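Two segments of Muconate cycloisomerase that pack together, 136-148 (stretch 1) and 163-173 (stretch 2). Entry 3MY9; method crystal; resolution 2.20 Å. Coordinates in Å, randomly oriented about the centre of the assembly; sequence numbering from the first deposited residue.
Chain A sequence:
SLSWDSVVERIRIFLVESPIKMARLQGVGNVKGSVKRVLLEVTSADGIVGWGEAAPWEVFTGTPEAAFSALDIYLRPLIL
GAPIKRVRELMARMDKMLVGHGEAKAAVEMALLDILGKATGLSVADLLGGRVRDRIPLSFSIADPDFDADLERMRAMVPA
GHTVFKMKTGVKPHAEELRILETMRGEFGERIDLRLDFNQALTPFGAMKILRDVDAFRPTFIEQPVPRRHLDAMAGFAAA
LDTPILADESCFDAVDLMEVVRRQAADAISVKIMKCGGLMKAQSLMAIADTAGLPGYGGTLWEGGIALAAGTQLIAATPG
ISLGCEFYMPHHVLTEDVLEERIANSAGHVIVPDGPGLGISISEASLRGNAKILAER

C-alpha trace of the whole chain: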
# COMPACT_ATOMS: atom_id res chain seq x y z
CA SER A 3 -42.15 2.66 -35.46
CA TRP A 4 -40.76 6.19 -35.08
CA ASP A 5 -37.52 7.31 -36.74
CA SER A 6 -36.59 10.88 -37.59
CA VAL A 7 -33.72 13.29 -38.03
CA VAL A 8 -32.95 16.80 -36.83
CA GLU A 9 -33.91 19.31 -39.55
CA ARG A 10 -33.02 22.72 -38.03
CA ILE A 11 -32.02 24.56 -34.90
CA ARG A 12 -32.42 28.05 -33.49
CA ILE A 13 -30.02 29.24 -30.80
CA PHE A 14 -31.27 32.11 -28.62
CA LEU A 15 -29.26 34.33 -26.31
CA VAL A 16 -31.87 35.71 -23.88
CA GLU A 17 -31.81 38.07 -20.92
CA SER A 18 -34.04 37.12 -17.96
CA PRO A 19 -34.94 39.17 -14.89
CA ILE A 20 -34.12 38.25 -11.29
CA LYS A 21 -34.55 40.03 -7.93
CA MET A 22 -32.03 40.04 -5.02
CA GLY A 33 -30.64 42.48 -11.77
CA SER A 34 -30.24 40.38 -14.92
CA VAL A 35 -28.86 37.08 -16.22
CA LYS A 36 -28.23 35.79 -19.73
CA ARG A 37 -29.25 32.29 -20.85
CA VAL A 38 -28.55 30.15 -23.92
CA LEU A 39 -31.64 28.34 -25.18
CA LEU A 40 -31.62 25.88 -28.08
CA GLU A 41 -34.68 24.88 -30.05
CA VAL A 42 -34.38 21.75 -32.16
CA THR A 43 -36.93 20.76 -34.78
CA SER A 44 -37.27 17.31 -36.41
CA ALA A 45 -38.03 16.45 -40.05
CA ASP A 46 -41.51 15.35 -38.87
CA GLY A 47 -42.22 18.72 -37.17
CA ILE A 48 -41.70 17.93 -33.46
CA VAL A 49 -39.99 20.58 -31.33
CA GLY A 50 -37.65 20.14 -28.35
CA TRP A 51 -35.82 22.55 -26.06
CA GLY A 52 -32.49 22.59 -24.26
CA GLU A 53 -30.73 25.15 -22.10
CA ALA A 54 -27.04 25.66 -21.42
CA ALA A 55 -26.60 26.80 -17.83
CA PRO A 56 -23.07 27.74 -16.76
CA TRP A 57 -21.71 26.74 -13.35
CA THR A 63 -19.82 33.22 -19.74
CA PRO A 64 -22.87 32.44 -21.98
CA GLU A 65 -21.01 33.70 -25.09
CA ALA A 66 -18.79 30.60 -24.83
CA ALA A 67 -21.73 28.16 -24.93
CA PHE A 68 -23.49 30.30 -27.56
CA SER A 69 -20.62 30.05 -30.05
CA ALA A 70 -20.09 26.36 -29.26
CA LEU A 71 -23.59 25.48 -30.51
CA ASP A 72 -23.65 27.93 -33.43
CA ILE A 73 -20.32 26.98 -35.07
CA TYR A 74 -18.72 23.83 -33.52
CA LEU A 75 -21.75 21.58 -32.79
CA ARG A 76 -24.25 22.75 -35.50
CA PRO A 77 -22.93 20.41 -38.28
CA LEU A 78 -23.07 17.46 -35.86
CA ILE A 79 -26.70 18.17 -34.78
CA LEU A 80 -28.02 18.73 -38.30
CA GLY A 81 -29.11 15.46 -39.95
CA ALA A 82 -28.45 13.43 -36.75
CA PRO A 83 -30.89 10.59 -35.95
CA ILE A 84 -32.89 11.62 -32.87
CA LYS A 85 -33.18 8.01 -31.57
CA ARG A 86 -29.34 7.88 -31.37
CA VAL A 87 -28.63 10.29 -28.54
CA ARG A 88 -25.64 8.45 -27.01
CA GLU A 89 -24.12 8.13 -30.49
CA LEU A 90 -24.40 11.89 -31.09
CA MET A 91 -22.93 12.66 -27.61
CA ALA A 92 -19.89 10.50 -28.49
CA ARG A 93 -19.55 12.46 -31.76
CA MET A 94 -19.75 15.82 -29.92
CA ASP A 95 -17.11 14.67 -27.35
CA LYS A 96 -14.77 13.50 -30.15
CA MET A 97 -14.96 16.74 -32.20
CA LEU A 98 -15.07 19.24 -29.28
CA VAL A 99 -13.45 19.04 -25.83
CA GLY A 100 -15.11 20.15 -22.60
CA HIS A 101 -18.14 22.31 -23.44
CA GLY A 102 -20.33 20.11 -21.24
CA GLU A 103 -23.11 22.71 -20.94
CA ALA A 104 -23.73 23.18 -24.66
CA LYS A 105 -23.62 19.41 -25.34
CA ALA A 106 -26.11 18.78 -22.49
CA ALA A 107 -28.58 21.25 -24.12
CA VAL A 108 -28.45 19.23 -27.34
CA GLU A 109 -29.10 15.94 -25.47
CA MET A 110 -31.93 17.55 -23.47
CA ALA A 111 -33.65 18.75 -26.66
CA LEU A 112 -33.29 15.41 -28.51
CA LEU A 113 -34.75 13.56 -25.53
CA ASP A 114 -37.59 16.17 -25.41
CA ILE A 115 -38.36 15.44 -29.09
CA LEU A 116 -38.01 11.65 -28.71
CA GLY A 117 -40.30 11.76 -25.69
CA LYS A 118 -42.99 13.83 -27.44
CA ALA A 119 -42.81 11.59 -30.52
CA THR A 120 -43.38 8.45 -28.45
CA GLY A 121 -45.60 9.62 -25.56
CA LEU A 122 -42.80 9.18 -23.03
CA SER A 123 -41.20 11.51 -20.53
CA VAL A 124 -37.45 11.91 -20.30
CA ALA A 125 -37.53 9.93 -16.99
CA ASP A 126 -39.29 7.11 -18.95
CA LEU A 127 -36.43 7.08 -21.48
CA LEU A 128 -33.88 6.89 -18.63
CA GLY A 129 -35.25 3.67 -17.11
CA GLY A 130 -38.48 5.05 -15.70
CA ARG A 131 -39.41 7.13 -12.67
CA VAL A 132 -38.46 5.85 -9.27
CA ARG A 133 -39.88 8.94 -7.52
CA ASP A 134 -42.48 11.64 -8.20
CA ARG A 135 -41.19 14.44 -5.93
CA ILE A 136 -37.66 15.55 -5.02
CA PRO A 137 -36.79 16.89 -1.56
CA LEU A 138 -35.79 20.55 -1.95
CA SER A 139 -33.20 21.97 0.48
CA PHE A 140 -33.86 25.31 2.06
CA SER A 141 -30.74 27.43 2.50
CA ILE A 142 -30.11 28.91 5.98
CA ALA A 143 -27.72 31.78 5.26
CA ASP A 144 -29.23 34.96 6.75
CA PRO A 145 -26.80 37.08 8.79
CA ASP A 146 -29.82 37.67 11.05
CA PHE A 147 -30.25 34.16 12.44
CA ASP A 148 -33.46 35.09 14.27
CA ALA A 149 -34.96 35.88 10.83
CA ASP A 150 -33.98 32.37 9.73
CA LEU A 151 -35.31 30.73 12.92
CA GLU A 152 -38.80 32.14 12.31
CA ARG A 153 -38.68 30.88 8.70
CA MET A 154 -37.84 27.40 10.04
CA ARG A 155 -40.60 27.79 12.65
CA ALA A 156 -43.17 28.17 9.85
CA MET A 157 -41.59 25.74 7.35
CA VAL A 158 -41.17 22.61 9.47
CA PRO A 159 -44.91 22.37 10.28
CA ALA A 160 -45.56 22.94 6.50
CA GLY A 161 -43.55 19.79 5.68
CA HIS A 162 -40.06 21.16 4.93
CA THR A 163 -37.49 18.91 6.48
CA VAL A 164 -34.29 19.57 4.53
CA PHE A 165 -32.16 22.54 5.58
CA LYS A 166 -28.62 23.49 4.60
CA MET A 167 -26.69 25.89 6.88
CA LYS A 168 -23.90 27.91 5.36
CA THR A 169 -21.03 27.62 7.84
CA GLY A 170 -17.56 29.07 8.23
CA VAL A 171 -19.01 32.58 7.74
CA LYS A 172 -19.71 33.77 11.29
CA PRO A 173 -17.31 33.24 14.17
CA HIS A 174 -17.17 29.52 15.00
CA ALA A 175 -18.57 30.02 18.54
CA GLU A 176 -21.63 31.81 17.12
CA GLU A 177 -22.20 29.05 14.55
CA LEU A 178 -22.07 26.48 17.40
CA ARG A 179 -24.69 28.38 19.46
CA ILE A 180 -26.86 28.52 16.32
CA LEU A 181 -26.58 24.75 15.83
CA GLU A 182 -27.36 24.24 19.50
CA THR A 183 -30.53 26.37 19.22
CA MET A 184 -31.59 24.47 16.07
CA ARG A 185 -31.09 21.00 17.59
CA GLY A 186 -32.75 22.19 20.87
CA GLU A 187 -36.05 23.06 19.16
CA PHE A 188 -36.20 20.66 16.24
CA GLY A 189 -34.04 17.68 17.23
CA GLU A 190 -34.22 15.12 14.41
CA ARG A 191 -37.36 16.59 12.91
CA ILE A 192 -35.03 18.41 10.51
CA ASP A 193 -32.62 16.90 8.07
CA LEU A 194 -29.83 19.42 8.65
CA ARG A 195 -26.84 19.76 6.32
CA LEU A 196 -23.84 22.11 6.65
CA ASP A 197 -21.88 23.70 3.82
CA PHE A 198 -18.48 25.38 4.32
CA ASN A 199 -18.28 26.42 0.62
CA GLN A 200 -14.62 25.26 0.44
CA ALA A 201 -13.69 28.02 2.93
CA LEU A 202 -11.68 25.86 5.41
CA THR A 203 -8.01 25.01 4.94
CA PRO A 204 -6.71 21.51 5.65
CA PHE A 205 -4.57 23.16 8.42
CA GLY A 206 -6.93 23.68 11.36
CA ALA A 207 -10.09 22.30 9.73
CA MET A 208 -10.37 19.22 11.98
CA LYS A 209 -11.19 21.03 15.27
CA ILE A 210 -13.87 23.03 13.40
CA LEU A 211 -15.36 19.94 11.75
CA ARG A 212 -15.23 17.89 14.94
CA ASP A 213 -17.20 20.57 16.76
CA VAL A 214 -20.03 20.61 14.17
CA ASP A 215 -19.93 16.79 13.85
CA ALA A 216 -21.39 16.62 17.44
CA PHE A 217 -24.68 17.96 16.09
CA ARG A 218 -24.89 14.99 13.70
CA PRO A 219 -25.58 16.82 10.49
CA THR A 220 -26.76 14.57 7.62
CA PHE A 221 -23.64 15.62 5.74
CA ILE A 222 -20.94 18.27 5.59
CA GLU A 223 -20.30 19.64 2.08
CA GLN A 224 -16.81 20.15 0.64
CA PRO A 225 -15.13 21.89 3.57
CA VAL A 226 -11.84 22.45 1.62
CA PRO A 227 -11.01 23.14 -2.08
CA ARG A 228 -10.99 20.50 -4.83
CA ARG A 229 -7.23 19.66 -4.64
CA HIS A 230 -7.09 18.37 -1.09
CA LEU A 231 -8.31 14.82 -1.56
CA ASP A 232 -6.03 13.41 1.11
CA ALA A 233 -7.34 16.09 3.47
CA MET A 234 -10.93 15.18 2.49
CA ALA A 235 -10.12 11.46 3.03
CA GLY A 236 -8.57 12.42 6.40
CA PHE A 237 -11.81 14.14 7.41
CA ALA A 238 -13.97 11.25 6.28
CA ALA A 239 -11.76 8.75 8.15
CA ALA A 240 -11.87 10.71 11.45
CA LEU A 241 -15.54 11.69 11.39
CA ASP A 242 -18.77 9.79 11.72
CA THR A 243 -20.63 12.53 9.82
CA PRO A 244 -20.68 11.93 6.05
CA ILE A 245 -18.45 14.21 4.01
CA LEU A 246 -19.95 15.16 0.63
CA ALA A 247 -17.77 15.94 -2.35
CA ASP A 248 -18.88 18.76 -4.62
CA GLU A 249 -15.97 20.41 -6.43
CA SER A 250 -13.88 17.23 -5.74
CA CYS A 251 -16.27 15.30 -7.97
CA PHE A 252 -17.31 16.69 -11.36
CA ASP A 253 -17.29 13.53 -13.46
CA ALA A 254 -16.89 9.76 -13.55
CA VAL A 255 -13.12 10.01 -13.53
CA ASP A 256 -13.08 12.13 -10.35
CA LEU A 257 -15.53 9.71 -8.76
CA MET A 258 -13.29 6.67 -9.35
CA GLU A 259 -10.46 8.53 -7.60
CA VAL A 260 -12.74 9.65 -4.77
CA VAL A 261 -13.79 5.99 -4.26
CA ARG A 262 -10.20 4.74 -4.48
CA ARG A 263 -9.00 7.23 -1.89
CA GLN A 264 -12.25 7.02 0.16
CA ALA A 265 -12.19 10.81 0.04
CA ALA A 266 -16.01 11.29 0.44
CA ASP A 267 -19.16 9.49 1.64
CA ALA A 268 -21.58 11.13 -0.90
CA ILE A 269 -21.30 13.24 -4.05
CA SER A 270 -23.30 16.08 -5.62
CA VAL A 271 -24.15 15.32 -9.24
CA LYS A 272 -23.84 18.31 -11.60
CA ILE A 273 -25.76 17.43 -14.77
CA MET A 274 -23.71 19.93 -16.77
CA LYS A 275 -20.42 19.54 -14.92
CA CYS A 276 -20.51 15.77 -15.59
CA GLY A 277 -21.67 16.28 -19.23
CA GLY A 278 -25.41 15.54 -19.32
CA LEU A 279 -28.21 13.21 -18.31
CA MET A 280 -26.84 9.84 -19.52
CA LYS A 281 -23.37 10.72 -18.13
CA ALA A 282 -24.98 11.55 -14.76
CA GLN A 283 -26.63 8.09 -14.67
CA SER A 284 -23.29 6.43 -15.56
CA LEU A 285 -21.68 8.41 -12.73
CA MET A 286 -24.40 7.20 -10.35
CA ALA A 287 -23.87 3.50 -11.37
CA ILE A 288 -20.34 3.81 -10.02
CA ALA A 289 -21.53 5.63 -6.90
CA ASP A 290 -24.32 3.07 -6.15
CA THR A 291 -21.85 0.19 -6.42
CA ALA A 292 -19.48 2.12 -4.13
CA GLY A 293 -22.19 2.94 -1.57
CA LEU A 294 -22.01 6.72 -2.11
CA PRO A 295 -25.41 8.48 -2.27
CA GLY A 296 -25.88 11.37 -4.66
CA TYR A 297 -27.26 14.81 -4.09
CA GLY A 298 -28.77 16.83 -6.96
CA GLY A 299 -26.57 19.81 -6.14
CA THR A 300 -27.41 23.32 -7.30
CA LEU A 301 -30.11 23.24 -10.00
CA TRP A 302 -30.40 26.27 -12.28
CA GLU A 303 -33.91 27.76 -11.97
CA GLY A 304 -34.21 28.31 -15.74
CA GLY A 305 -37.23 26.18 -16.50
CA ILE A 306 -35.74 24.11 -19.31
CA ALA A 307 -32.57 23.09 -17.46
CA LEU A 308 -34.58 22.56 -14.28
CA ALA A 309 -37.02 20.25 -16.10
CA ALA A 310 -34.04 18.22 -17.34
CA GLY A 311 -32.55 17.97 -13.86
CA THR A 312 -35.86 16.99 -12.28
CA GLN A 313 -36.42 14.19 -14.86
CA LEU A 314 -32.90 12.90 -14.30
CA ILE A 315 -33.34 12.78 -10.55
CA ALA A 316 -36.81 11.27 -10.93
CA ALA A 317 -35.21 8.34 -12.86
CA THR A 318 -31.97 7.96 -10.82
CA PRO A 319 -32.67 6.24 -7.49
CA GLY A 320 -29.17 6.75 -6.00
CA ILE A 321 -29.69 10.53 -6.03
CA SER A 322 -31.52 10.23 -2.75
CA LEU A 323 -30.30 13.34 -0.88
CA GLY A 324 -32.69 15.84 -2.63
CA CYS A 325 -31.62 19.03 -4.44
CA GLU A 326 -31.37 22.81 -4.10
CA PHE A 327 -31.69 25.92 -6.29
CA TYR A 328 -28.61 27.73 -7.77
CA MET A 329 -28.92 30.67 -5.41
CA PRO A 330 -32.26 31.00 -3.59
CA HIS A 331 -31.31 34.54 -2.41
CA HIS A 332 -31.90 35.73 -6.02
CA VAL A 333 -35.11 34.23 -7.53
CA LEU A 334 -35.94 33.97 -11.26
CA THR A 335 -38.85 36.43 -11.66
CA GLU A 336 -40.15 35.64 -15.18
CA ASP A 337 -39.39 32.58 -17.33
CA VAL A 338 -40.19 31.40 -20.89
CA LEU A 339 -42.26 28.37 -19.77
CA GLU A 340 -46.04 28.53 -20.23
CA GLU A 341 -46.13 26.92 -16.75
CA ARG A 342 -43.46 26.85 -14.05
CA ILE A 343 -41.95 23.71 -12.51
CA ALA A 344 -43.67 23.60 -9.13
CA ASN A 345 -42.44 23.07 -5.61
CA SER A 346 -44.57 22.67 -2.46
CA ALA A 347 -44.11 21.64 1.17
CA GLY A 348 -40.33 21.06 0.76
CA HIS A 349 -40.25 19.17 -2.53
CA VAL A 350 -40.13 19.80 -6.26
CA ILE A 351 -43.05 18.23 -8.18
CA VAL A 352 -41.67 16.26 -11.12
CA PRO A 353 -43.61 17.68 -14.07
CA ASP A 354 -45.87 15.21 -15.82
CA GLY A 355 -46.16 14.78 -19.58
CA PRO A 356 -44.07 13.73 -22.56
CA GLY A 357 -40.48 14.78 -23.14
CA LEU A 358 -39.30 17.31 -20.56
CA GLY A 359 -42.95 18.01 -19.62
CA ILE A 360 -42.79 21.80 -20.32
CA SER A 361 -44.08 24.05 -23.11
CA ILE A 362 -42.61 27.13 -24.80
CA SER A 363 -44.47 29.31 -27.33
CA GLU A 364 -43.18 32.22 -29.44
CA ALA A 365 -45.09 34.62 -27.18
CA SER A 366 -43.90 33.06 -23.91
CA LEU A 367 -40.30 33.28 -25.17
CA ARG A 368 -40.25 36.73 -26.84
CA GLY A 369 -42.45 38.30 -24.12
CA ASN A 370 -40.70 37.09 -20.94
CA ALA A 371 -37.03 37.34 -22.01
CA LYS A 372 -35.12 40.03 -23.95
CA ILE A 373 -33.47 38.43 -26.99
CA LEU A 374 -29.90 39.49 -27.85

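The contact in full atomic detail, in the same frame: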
# COMPACT_ATOMS: atom_id res chain seq x y z
N ILE A 136 -39.05 15.51 -5.41
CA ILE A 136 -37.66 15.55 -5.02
C ILE A 136 -37.50 16.48 -3.82
O ILE A 136 -37.81 17.66 -3.94
CB ILE A 136 -36.76 16.08 -6.13
CG1 ILE A 136 -37.02 15.36 -7.46
CG2 ILE A 136 -35.29 15.90 -5.71
CD1 ILE A 136 -36.32 15.98 -8.65
N PRO A 137 -37.01 15.97 -2.68
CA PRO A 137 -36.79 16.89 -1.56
C PRO A 137 -35.96 18.11 -1.98
O PRO A 137 -34.96 17.97 -2.70
CB PRO A 137 -36.06 16.04 -0.52
CG PRO A 137 -36.40 14.62 -0.88
CD PRO A 137 -36.52 14.61 -2.38
N LEU A 138 -36.42 19.29 -1.60
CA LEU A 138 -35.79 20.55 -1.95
C LEU A 138 -35.22 21.20 -0.67
O LEU A 138 -35.97 21.50 0.27
CB LEU A 138 -36.82 21.48 -2.60
CG LEU A 138 -36.32 22.88 -2.96
CD1 LEU A 138 -35.37 22.82 -4.14
CD2 LEU A 138 -37.50 23.81 -3.24
N SER A 139 -33.90 21.38 -0.65
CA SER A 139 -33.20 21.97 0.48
C SER A 139 -33.48 23.44 0.58
O SER A 139 -33.50 24.16 -0.43
CB SER A 139 -31.68 21.77 0.37
OG SER A 139 -31.03 22.11 1.59
N PHE A 140 -33.73 23.90 1.79
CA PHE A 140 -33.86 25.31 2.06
C PHE A 140 -32.58 25.87 2.69
O PHE A 140 -32.12 25.39 3.73
CB PHE A 140 -35.05 25.54 2.97
CG PHE A 140 -35.33 26.97 3.19
CD1 PHE A 140 -34.74 27.65 4.26
CD2 PHE A 140 -36.18 27.66 2.34
CE1 PHE A 140 -34.98 29.01 4.46
CE2 PHE A 140 -36.44 29.01 2.55
CZ PHE A 140 -35.84 29.68 3.61
N SER A 141 -32.01 26.89 2.06
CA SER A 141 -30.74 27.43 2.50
C SER A 141 -30.92 28.32 3.74
O SER A 141 -31.77 29.20 3.75
CB SER A 141 -30.11 28.24 1.37
OG SER A 141 -28.86 28.78 1.77
N ILE A 142 -30.14 28.07 4.77
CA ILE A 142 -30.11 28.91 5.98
C ILE A 142 -28.80 29.70 5.92
O ILE A 142 -27.73 29.15 6.18
CB ILE A 142 -30.17 28.05 7.28
CG1 ILE A 142 -31.52 27.34 7.37
CG2 ILE A 142 -29.89 28.91 8.55
CD1 ILE A 142 -32.74 28.27 7.57
N ALA A 143 -28.90 30.96 5.52
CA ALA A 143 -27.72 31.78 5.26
C ALA A 143 -27.89 33.25 5.63
O ALA A 143 -27.08 34.07 5.23
CB ALA A 143 -27.35 31.68 3.78
N ASP A 144 -28.94 33.57 6.37
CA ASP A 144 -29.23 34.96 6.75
C ASP A 144 -28.28 35.38 7.86
O ASP A 144 -28.15 34.65 8.85
CB ASP A 144 -30.68 35.08 7.23
CG ASP A 144 -31.18 36.53 7.22
OD1 ASP A 144 -30.44 37.44 7.64
OD2 ASP A 144 -32.34 36.74 6.81
N PRO A 145 -27.60 36.53 7.70
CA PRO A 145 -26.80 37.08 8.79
C PRO A 145 -27.63 37.25 10.06
O PRO A 145 -27.10 37.13 11.16
CB PRO A 145 -26.36 38.46 8.26
CG PRO A 145 -26.36 38.32 6.79
CD PRO A 145 -27.45 37.32 6.46
N ASP A 146 -28.91 37.55 9.91
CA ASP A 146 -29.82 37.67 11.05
C ASP A 146 -30.40 36.29 11.29
O ASP A 146 -31.38 35.91 10.64
CB ASP A 146 -30.91 38.70 10.75
CG ASP A 146 -31.87 38.91 11.92
OD1 ASP A 146 -31.72 38.25 12.97
OD2 ASP A 146 -32.78 39.76 11.79
N PHE A 147 -29.81 35.53 12.21
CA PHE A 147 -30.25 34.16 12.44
C PHE A 147 -31.68 34.08 12.93
O PHE A 147 -32.40 33.14 12.58
CB PHE A 147 -29.38 33.40 13.44
CG PHE A 147 -29.96 32.05 13.80
CD1 PHE A 147 -30.18 31.11 12.81
CD2 PHE A 147 -30.36 31.77 15.09
CE1 PHE A 147 -30.76 29.90 13.10
CE2 PHE A 147 -30.93 30.54 15.39
CZ PHE A 147 -31.13 29.61 14.39
N ASP A 148 -32.09 35.04 13.76
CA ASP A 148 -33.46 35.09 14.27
C ASP A 148 -34.47 35.13 13.12
O ASP A 148 -35.52 34.50 13.19
CB ASP A 148 -33.66 36.28 15.22
CG ASP A 148 -32.90 36.11 16.54
OD1 ASP A 148 -32.99 37.01 17.40
OD2 ASP A 148 -32.22 35.09 16.74
N THR A 163 -38.37 19.54 5.53
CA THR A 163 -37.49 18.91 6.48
C THR A 163 -36.02 19.21 6.18
O THR A 163 -35.20 19.22 7.11
CB THR A 163 -37.72 17.40 6.52
OG1 THR A 163 -37.55 16.86 5.20
CG2 THR A 163 -39.14 17.08 7.04
N VAL A 164 -35.68 19.42 4.92
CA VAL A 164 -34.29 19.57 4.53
C VAL A 164 -33.80 21.01 4.60
O VAL A 164 -34.32 21.86 3.89
CB VAL A 164 -34.04 19.06 3.11
CG1 VAL A 164 -32.52 19.19 2.77
CG2 VAL A 164 -34.49 17.62 2.98
N PHE A 165 -32.78 21.25 5.42
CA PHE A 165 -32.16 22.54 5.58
C PHE A 165 -30.66 22.46 5.41
O PHE A 165 -30.02 21.52 5.90
CB PHE A 165 -32.50 23.09 6.95
CG PHE A 165 -33.95 23.38 7.11
CD1 PHE A 165 -34.45 24.64 6.82
CD2 PHE A 165 -34.83 22.37 7.47
CE1 PHE A 165 -35.82 24.91 6.91
CE2 PHE A 165 -36.21 22.62 7.57
CZ PHE A 165 -36.70 23.89 7.28
N LYS A 166 -30.08 23.42 4.70
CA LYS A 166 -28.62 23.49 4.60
C LYS A 166 -28.06 24.79 5.18
O LYS A 166 -28.35 25.85 4.67
CB LYS A 166 -28.16 23.33 3.17
CG LYS A 166 -26.67 23.05 3.10
CD LYS A 166 -26.14 23.44 1.71
CE LYS A 166 -25.89 22.28 0.85
NZ LYS A 166 -25.47 22.88 -0.47
N MET A 167 -27.23 24.70 6.22
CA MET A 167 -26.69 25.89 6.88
C MET A 167 -25.35 26.18 6.22
O MET A 167 -24.49 25.31 6.14
CB MET A 167 -26.54 25.67 8.41
CG MET A 167 -26.28 26.97 9.29
SD MET A 167 -25.69 26.54 10.97
CE MET A 167 -25.02 28.13 11.46
N LYS A 168 -25.18 27.42 5.75
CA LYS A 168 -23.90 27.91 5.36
C LYS A 168 -23.05 28.13 6.62
O LYS A 168 -23.47 28.79 7.58
CB LYS A 168 -24.08 29.21 4.59
CG LYS A 168 -22.91 29.67 3.79
CD LYS A 168 -23.36 30.86 2.90
CE LYS A 168 -22.25 31.86 2.62
NZ LYS A 168 -22.74 33.30 2.64
N THR A 169 -21.86 27.55 6.65
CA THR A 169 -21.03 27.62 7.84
C THR A 169 -19.66 28.14 7.45
O THR A 169 -19.32 28.17 6.27
CB THR A 169 -20.87 26.20 8.46
OG1 THR A 169 -20.54 25.29 7.43
CG2 THR A 169 -22.12 25.72 9.17
N GLY A 170 -18.86 28.50 8.45
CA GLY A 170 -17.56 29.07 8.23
C GLY A 170 -17.66 30.51 7.78
O GLY A 170 -16.73 30.99 7.14
N VAL A 171 -18.77 31.18 8.12
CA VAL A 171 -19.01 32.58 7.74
C VAL A 171 -19.06 33.51 8.95
O VAL A 171 -18.57 34.63 8.90
CB VAL A 171 -20.32 32.75 6.93
CG1 VAL A 171 -20.69 34.28 6.77
CG2 VAL A 171 -20.20 32.07 5.56
N LYS A 172 -19.70 33.05 10.02
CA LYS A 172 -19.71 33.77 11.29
C LYS A 172 -18.68 33.14 12.21
O LYS A 172 -18.27 31.99 11.98
CB LYS A 172 -21.10 33.72 11.90
CG LYS A 172 -22.21 34.18 10.95
CD LYS A 172 -23.59 34.15 11.60
CE LYS A 172 -24.68 33.91 10.54
NZ LYS A 172 -26.03 34.37 10.95
N PRO A 173 -18.27 33.86 13.27
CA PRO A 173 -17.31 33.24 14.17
C PRO A 173 -17.77 31.84 14.64
O PRO A 173 -18.96 31.62 14.93
CB PRO A 173 -17.23 34.22 15.35
CG PRO A 173 -17.84 35.50 14.86
CD PRO A 173 -18.86 35.07 13.86
O HOH W 1 -36.86 21.74 2.60

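What holds the two strands side by side? Four backbone hydrogen bonds alternate in the parallel pattern. F140 N donates to V164 O at 3.0 Å, and F140 O accepts from K166 N at 3.0 Å; one step on, I142 N donates to K166 O at 2.9 Å, and I142 O accepts from K168 N at 3.1 Å. Thus F140 and I142 satisfy both their amide and their carbonyl across the contact, as does K166 from the other side. The angles at hydrogen, 161° to 177°, are close to straight. CA-H...O contacts reinforce the ladder, such as F165 CA to F140 O at 3.4 Å.

How is the carbonyl of L138 satisfied at the start of the pairing? L138 O lies 4.0 Å from V164 O, two acceptors that cannot bond each other. A water bridges them, donating to L138 O at 2.5 Å and to V164 O at 2.9 Å. V164 O therefore accepts twice, from this water and from F140 N.

What closes the far end, beyond the strands? The extended side chain of K172 reaches back to the loop, where its NZ donates to D144 O and to P145 O, each at 3.0 Å. The ammonium group thus serves two backbone carbonyls. The loop also has its own bond: D146 N donates to D144 OD1 at 2.7 Å, just before the helix that begins at F147.

What do the side chains add? F140, I142, F165 and M167 share one face of the sheet, where F165 CD1 lies 4.0 Å from both F140 CD1 and I142 CG1. I142 CG2 meets M167 CG at 4.2 Å. S141 and K166 point to the other face; K166 NZ finds its hydrogen bond elsewhere in the structure.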